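FACT complex subunit SPT16 (Ashbya gossypii, PDB 6A8M) probably acts as the larger partner of a histone chaperone that reorganizes nucleosomes during transcription, replication and repair, this chain being its N-terminal peptidase-like part. Local coordinates at residues 335-339 with 340-344. Residues are numbered along the deposited sequence; the frame is centred on the assembly and turned at random.
Sequences VGATP and KQIYD
T338 and Q341 close a capping box at the start of helix 339-353, each side chain bonding to the other's backbone N-H. T338 OG1, at the N-cap, accepts from Q341 N at 3.0 Å; a chi1 of 62° sets the hydroxyl between its own backbone N and carbonyl carbon, facing the first turn. In return T338 N donates to Q341 OE1 over 3.0 Å, a fairly straight bond (165° at the hydrogen) whose donor stands above the amide plane. Q341 reaches it with CG beside its own backbone N (chi1 -73°) and an extended chain that crosses the threonine side chain at a slant, CG lying 3.3 Å from T338 OG1. A water takes up the same amide oxygen, donating to Q341 OE1 and to G336 O, so OE1 accepts twice and ties the loop to the helix start.

Regular helix bonding begins alongside: I342 N donates to T338 O, and Y343 N to P339 O at 2.8 Å in an almost linear bond. P339, first residue of the helix, has no N-H to offer. Apolar contact is slight and adjoins the box: A337 CB meets I342 CG1 at 4.2 Å. I342 and P339 turn to L380 of strand 379-381, while Y343 packs against F361, its hydroxyl bonded to T362 O. The backbones of G336 and A337 bond to V389, fixing the loop that leads in from helix 312-332 within the M24 peptidase-like domain. The box thus gives partners to the T338 and Q341 N-H groups, and the partial positive charge of the helix start would favour the oxygen T338 places there.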
ATOM      1  N   VAL A 335      16.281  -9.112   9.050  1.00 23.91           N
ATOM      2  CA  VAL A 335      16.973  -8.549   7.895  1.00 21.80           C
ATOM      3  C   VAL A 335      17.663  -9.661   7.127  1.00 22.21           C
ATOM      4  O   VAL A 335      18.390 -10.482   7.699  1.00 23.96           O
ATOM      5  CB  VAL A 335      17.979  -7.472   8.340  1.00 20.67           C
ATOM      6  CG1 VAL A 335      18.807  -6.995   7.158  1.00 19.68           C
ATOM      7  CG2 VAL A 335      17.260  -6.318   8.999  1.00 19.46           C
ATOM      8  N   GLY A 336      17.448  -9.691   5.820  1.00 21.82           N
ATOM      9  CA  GLY A 336      17.971 -10.750   4.989  1.00 23.92           C
ATOM     10  C   GLY A 336      17.011 -11.903   4.761  1.00 23.32           C
ATOM     11  O   GLY A 336      17.234 -12.705   3.846  1.00 22.64           O
ATOM     12  N   ALA A 337      15.961 -12.016   5.569  1.00 20.32           N
ATOM     13  CA  ALA A 337      15.036 -13.136   5.409  1.00 20.72           C
ATOM     14  C   ALA A 337      14.233 -12.989   4.122  1.00 17.84           C
ATOM     15  O   ALA A 337      13.885 -11.879   3.704  1.00 17.00           O
ATOM     16  CB  ALA A 337      14.085 -13.227   6.604  1.00 19.95           C
ATOM     17  N   THR A 338      13.940 -14.154   3.473  1.00 16.72           N
ATOM     18  CA  THR A 338      13.063 -14.165   2.310  1.00 16.17           C
ATOM     19  C   THR A 338      11.611 -14.315   2.739  1.00 16.00           C
ATOM     20  O   THR A 338      11.320 -14.803   3.832  1.00 15.39           O
ATOM     21  CB  THR A 338      13.428 -15.320   1.368  1.00 17.01           C
ATOM     22  OG1 THR A 338      13.252 -16.566   2.048  1.00 19.05           O
ATOM     23  CG2 THR A 338      14.887 -15.247   0.897  1.00 19.31           C
ATOM     24  N   PRO A 339      10.670 -13.881   1.897  1.00 15.19           N
ATOM     25  CA  PRO A 339       9.257 -14.214   2.141  1.00 15.33           C
ATOM     26  C   PRO A 339       9.029 -15.688   2.434  1.00 14.59           C
ATOM     27  O   PRO A 339       8.257 -16.042   3.339  1.00 16.34           O
ATOM     28  CB  PRO A 339       8.591 -13.798   0.820  1.00 13.66           C
ATOM     29  CG  PRO A 339       9.489 -12.639   0.321  1.00 13.65           C
ATOM     30  CD  PRO A 339      10.865 -13.036   0.705  1.00 14.48           C
ATOM     31  N   LYS A 340       9.707 -16.556   1.678  1.00 15.42           N
ATOM     32  CA  LYS A 340       9.551 -17.994   1.845  1.00 16.07           C
ATOM     33  C   LYS A 340       9.986 -18.450   3.232  1.00 16.44           C
ATOM     34  O   LYS A 340       9.306 -19.263   3.861  1.00 17.05           O
ATOM     35  CB  LYS A 340      10.350 -18.727   0.778  1.00 19.80           C
ATOM     36  CG  LYS A 340      10.266 -20.251   0.880  1.00 18.21           C
ATOM     37  CD  LYS A 340      11.021 -20.886  -0.261  1.00 19.39           C
ATOM     38  CE  LYS A 340      11.106 -22.394  -0.097  1.00 20.34           C
ATOM     39  NZ  LYS A 340      11.922 -23.027  -1.179  1.00 25.65           N
ATOM     40  N   GLN A 341      11.123 -17.946   3.726  1.00 19.01           N
ATOM     41  CA  GLN A 341      11.558 -18.327   5.066  1.00 17.26           C
ATOM     42  C   GLN A 341      10.550 -17.879   6.116  1.00 16.43           C
ATOM     43  O   GLN A 341      10.270 -18.608   7.079  1.00 19.01           O
ATOM     44  CB  GLN A 341      12.936 -17.727   5.356  1.00 17.84           C
ATOM     45  CG  GLN A 341      14.052 -18.412   4.610  1.00 18.97           C
ATOM     46  CD  GLN A 341      15.359 -17.644   4.639  1.00 22.33           C
ATOM     47  OE1 GLN A 341      15.383 -16.430   4.825  1.00 21.29           O
ATOM     48  NE2 GLN A 341      16.457 -18.358   4.443  1.00 26.64           N
ATOM     49  N   ILE A 342       9.987 -16.681   5.948  1.00 15.52           N
ATOM     50  CA  ILE A 342       9.005 -16.186   6.904  1.00 14.82           C
ATOM     51  C   ILE A 342       7.736 -17.028   6.848  1.00 15.57           C
ATOM     52  O   ILE A 342       7.258 -17.533   7.870  1.00 16.41           O
ATOM     53  CB  ILE A 342       8.703 -14.705   6.623  1.00 14.92           C
ATOM     54  CG1 ILE A 342       9.952 -13.855   6.825  1.00 16.34           C
ATOM     55  CG2 ILE A 342       7.590 -14.211   7.516  1.00 15.55           C
ATOM     56  CD1 ILE A 342       9.866 -12.500   6.144  1.00 16.49           C
ATOM     57  N   TYR A 343       7.173 -17.201   5.651  1.00 14.31           N
ATOM     58  CA  TYR A 343       5.952 -17.995   5.541  1.00 14.12           C
ATOM     59  C   TYR A 343       6.188 -19.428   6.021  1.00 15.30           C
ATOM     60  O   TYR A 343       5.377 -19.977   6.776  1.00 14.84           O
ATOM     61  CB  TYR A 343       5.414 -17.988   4.098  1.00 14.53           C
ATOM     62  CG  TYR A 343       4.113 -18.732   4.029  1.00 13.80           C
ATOM     63  CD1 TYR A 343       2.944 -18.151   4.499  1.00 13.61           C
ATOM     64  CD2 TYR A 343       4.072 -20.045   3.571  1.00 16.12           C
ATOM     65  CE1 TYR A 343       1.758 -18.834   4.495  1.00 13.03           C
ATOM     66  CE2 TYR A 343       2.887 -20.750   3.556  1.00 15.65           C
ATOM     67  CZ  TYR A 343       1.735 -20.131   4.026  1.00 13.70           C
ATOM     68  OH  TYR A 343       0.556 -20.817   4.023  1.00 14.94           O
ATOM     69  N   ASP A 344       7.290 -20.061   5.588  1.00 16.32           N
ATOM     70  CA  ASP A 344       7.546 -21.441   6.016  1.00 16.68           C
ATOM     71  C   ASP A 344       7.733 -21.539   7.531  1.00 17.75           C
ATOM     72  O   ASP A 344       7.341 -22.540   8.139  1.00 17.22           O
ATOM     73  CB  ASP A 344       8.764 -22.016   5.292  1.00 17.69           C
ATOM     74  CG  ASP A 344       8.481 -22.354   3.838  1.00 19.26           C
ATOM     75  OD1 ASP A 344       7.305 -22.263   3.446  1.00 19.52           O
ATOM     76  OD2 ASP A 344       9.433 -22.740   3.108  1.00 18.68           O
TER
HETATM   77  O   HOH W   1      17.834 -15.318   3.356  1.00 35.44           O